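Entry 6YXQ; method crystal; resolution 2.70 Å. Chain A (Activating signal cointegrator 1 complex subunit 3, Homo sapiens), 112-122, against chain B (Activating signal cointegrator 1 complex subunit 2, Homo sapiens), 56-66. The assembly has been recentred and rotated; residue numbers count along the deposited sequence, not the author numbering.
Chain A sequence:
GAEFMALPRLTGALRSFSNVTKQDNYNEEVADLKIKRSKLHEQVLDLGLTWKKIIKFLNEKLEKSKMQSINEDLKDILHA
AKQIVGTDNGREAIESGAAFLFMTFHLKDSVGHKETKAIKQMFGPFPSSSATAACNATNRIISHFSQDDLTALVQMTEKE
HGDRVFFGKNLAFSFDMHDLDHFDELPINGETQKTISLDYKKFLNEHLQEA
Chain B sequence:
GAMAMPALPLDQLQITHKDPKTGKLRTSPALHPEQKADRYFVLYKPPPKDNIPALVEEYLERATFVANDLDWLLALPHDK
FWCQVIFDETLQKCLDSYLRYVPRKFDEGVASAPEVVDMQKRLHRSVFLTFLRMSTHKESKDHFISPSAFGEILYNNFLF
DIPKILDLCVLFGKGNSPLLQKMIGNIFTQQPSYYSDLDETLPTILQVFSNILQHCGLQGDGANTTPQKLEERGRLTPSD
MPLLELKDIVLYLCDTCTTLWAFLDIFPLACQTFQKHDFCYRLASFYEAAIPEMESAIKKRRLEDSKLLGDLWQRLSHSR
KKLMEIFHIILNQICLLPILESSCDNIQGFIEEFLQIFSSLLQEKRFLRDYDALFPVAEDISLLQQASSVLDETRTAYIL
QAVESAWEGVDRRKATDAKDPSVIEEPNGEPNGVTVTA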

# COMPACT_ATOMS: atom_id res chain seq x y z
N GLY A 112 9.42 29.60 -13.45
CA GLY A 112 8.90 29.47 -12.11
C GLY A 112 9.58 28.35 -11.33
O GLY A 112 10.34 27.54 -11.89
N HIS A 113 9.28 28.33 -10.03
CA HIS A 113 9.84 27.30 -9.15
C HIS A 113 9.53 25.90 -9.67
O HIS A 113 10.39 25.01 -9.62
N LYS A 114 8.32 25.70 -10.21
CA LYS A 114 7.94 24.40 -10.74
C LYS A 114 8.86 23.97 -11.88
O LYS A 114 9.33 22.83 -11.91
N GLU A 115 9.15 24.89 -12.80
CA GLU A 115 9.91 24.53 -13.99
C GLU A 115 11.40 24.37 -13.68
O GLU A 115 12.05 23.46 -14.22
N THR A 116 11.95 25.23 -12.83
CA THR A 116 13.33 25.04 -12.41
C THR A 116 13.49 23.70 -11.68
O THR A 116 14.44 22.95 -11.95
N LYS A 117 12.56 23.38 -10.78
CA LYS A 117 12.66 22.12 -10.05
C LYS A 117 12.49 20.94 -10.99
O LYS A 117 13.16 19.91 -10.81
N ALA A 118 11.63 21.06 -12.00
CA ALA A 118 11.45 19.97 -12.94
C ALA A 118 12.72 19.72 -13.75
O ALA A 118 13.16 18.58 -13.90
N ILE A 119 13.32 20.79 -14.27
CA ILE A 119 14.56 20.63 -15.01
C ILE A 119 15.64 20.03 -14.12
O ILE A 119 16.41 19.18 -14.56
N LYS A 120 15.70 20.46 -12.86
CA LYS A 120 16.71 19.91 -11.96
C LYS A 120 16.47 18.43 -11.70
O LYS A 120 17.41 17.63 -11.72
N GLN A 121 15.21 18.04 -11.48
CA GLN A 121 14.86 16.64 -11.32
C GLN A 121 15.30 15.82 -12.53
O GLN A 121 15.74 14.67 -12.39
N MET A 122 15.18 16.39 -13.73
CA MET A 122 15.49 15.62 -14.93
C MET A 122 16.99 15.55 -15.23
O MET A 122 17.46 14.52 -15.72
N VAL B 56 8.13 19.31 2.28
CA VAL B 56 7.23 18.84 1.23
C VAL B 56 8.01 18.56 -0.05
O VAL B 56 7.74 17.58 -0.75
N GLU B 57 9.00 19.40 -0.37
CA GLU B 57 9.71 19.22 -1.64
C GLU B 57 10.73 18.09 -1.55
O GLU B 57 11.01 17.43 -2.56
N GLU B 58 11.29 17.85 -0.36
CA GLU B 58 12.10 16.64 -0.18
C GLU B 58 11.26 15.39 -0.46
O GLU B 58 11.67 14.50 -1.24
N TYR B 59 10.09 15.31 0.19
CA TYR B 59 9.18 14.21 -0.09
C TYR B 59 8.86 14.14 -1.58
O TYR B 59 8.81 13.05 -2.15
N LEU B 60 8.64 15.29 -2.22
CA LEU B 60 8.23 15.31 -3.62
C LEU B 60 9.32 14.75 -4.52
O LEU B 60 9.05 13.96 -5.43
N GLU B 61 10.57 15.15 -4.28
CA GLU B 61 11.70 14.62 -5.04
C GLU B 61 11.74 13.09 -4.95
O GLU B 61 11.71 12.38 -5.98
N ARG B 62 11.78 12.57 -3.72
CA ARG B 62 11.84 11.12 -3.53
C ARG B 62 10.64 10.43 -4.20
O ARG B 62 10.79 9.42 -4.92
N ALA B 63 9.45 10.98 -3.98
CA ALA B 63 8.25 10.33 -4.49
C ALA B 63 8.21 10.32 -6.01
O ALA B 63 7.70 9.36 -6.59
N THR B 64 8.74 11.36 -6.68
CA THR B 64 8.70 11.34 -8.15
C THR B 64 9.69 10.34 -8.70
O THR B 64 9.40 9.69 -9.72
N PHE B 65 10.85 10.19 -8.06
CA PHE B 65 11.71 9.07 -8.44
C PHE B 65 10.94 7.75 -8.40
O PHE B 65 10.91 6.99 -9.38
N VAL B 66 10.27 7.48 -7.27
CA VAL B 66 9.56 6.21 -7.11
C VAL B 66 8.48 6.05 -8.17
O VAL B 66 8.35 4.99 -8.81

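Two helices, 113-122 of chain A and 56-66 of chain B, meet at an angle of 46° between their N-to-C directions, and their axes come no closer than 11.6 Å. At that spacing the backbones do not touch, so the contact is built by side chains, and the 260 Å² buried in total, counting both sides, marks it as small. Along chain A the residues that reach across are H113(A), K117(A) and Q121(A), spaced four apart and therefore on one side of the helix.

H113(A) has its CA-to-CB bond toward the other helix and chi1 at -170° (t). Its NE2 lies 3.5 Å from OE1 of E57(B), which sits at the ring edge, near the ring plane; this is a polar approach, not a hydrogen bond. K114(A), E115(A) and T116(A) make no contact with the 56-66 helix.

K117(A) supplies the clearest polar link. Its CA-to-CB bond is toward the 56-66 helix, and chi1 lies between wells at -125°, followed by p, t and m for chi2 to chi4. The ammonium meets the carboxylate of E57(B), whose CA-to-CB bond is toward the chain A helix, with chi1 p and chi2 t. NZ of K117(A) is 2.8 Å from OE1 of E57(B), a salt bridge, and NZ also donates a hydrogen bond to OE2 of E57(B) at 2.8 Å. The near-equal distances show that the lysine engages both carboxylate oxygens, while OE1 also faces the histidine.

A118(A) and I119(A) make no contact with that helix, and K120(A), its CA-to-CB bond sideways, comes no nearer than CD of K120(A) to OE1 of E61(B), 5.5 Å.

Q121(A) has 96 Å² covered by the 56-66 helix, the largest area in the two stretches, and its CA is 7.3 Å from the CA of E61(B). Its CA-to-CB bond is sideways, but chi1 t and chi2 at 94° carry the amide nearer. There NE2 of Q121(A) packs 3.5 Å from CG of E61(B), against the aliphatic part of a glutamate (chi1 t, chi2 t) whose carboxylate oxygens are hydrogen-bonded elsewhere in the structure. OE1 of Q121(A) lies over one face of the F65(B) ring (chi1 m), 3.4 Å from CE1 of F65(B). The same OE1 is only 2.6 Å from OG1 of T64(B), yet the angle is too poor for a hydrogen bond; T64(B), chi1 p, donates from OG1 to O of E61(B) at 3.2 Å within its own helix.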

# COMPACT_ATOMS: atom_id res chain seq x y z
CB HIS A 113 9.29 27.47 -7.73
CG HIS A 113 9.98 26.63 -6.71
ND1 HIS A 113 11.28 26.86 -6.32
CD2 HIS A 113 9.56 25.56 -6.00
CE1 HIS A 113 11.63 25.96 -5.41
NE2 HIS A 113 10.60 25.16 -5.20
CB LYS A 114 6.48 24.44 -11.21
CG LYS A 114 5.93 23.10 -11.69
CD LYS A 114 4.71 23.29 -12.59
CE LYS A 114 4.59 22.16 -13.61
NZ LYS A 114 3.59 22.46 -14.69
CB GLU A 115 9.70 25.57 -15.09
CG GLU A 115 8.23 25.84 -15.44
CD GLU A 115 7.57 26.81 -14.48
OE1 GLU A 115 7.79 26.68 -13.25
OE2 GLU A 115 6.84 27.71 -14.93
CB THR A 116 13.80 26.18 -11.51
OG1 THR A 116 13.13 26.10 -10.25
CG2 THR A 116 13.52 27.51 -12.16
CB LYS A 117 11.62 22.08 -8.92
CG LYS A 117 12.24 21.80 -7.56
CD LYS A 117 13.28 22.88 -7.20
CE LYS A 117 13.97 22.60 -5.87
NZ LYS A 117 13.08 22.96 -4.75
CB ALA A 118 10.27 20.27 -13.87
CB ILE A 119 15.00 21.97 -15.63
CG1 ILE A 119 13.91 22.51 -16.56
CG2 ILE A 119 16.30 21.78 -16.40
CD1 ILE A 119 14.17 23.90 -17.09
CB LYS A 120 16.73 20.67 -10.63
CG LYS A 120 17.78 20.16 -9.66
CD LYS A 120 17.67 20.84 -8.30
CE LYS A 120 19.06 21.14 -7.72
NZ LYS A 120 19.05 22.17 -6.65
CB GLN A 121 13.36 16.50 -11.11
CG GLN A 121 12.88 15.08 -10.99
CD GLN A 121 12.80 14.64 -9.54
OE1 GLN A 121 12.85 13.45 -9.25
NE2 GLN A 121 12.66 15.60 -8.63
CB MET A 122 14.74 16.19 -16.13
CG MET A 122 14.55 15.20 -17.27
SD MET A 122 13.58 13.76 -16.78
CE MET A 122 11.95 14.48 -16.59
CB VAL B 56 6.11 19.87 0.99
CG1 VAL B 56 5.24 19.44 -0.19
CG2 VAL B 56 5.27 20.04 2.25
CB GLU B 57 10.37 20.54 -2.07
CG GLU B 57 11.61 21.01 -1.31
CD GLU B 57 12.25 22.20 -2.01
OE1 GLU B 57 11.47 23.04 -2.52
OE2 GLU B 57 13.50 22.29 -2.09
CB GLU B 58 12.67 16.59 1.24
CG GLU B 58 13.42 17.84 1.71
CD GLU B 58 14.19 17.61 3.01
OE1 GLU B 58 14.36 16.44 3.40
OE2 GLU B 58 14.61 18.61 3.64
CB TYR B 59 7.89 14.34 0.72
CG TYR B 59 6.74 13.62 0.06
CD1 TYR B 59 6.59 12.24 0.20
CD2 TYR B 59 5.81 14.30 -0.73
CE1 TYR B 59 5.55 11.57 -0.42
CE2 TYR B 59 4.77 13.63 -1.35
CZ TYR B 59 4.64 12.27 -1.19
OH TYR B 59 3.61 11.60 -1.81
CB LEU B 60 7.86 16.73 -4.04
CG LEU B 60 6.46 17.20 -3.66
CD1 LEU B 60 6.25 18.65 -4.07
CD2 LEU B 60 5.41 16.31 -4.31
CB GLU B 61 12.99 15.23 -4.50
CG GLU B 61 14.16 15.23 -5.47
CD GLU B 61 15.48 15.60 -4.81
OE1 GLU B 61 16.27 16.35 -5.42
OE2 GLU B 61 15.72 15.15 -3.67
CB ARG B 62 11.89 10.80 -2.04
CG ARG B 62 12.53 9.48 -1.72
CD ARG B 62 12.86 9.40 -0.25
NE ARG B 62 14.05 8.59 0.00
CZ ARG B 62 15.25 9.10 0.28
NH1 ARG B 62 16.28 8.29 0.50
NH2 ARG B 62 15.41 10.41 0.35
CB ALA B 63 7.01 11.03 -3.91
CB THR B 64 8.96 12.72 -8.79
OG1 THR B 64 10.35 13.03 -8.80
CG2 THR B 64 8.15 13.84 -8.14
CB PHE B 65 12.92 9.00 -7.53
CG PHE B 65 13.95 10.05 -7.82
CD1 PHE B 65 14.40 10.24 -9.11
CD2 PHE B 65 14.47 10.84 -6.81
CE1 PHE B 65 15.35 11.19 -9.39
CE2 PHE B 65 15.43 11.80 -7.08
CZ PHE B 65 15.87 11.98 -8.37
CB VAL B 66 8.98 6.08 -5.69
CG1 VAL B 66 8.11 4.83 -5.59
CG2 VAL B 66 10.10 6.02 -4.66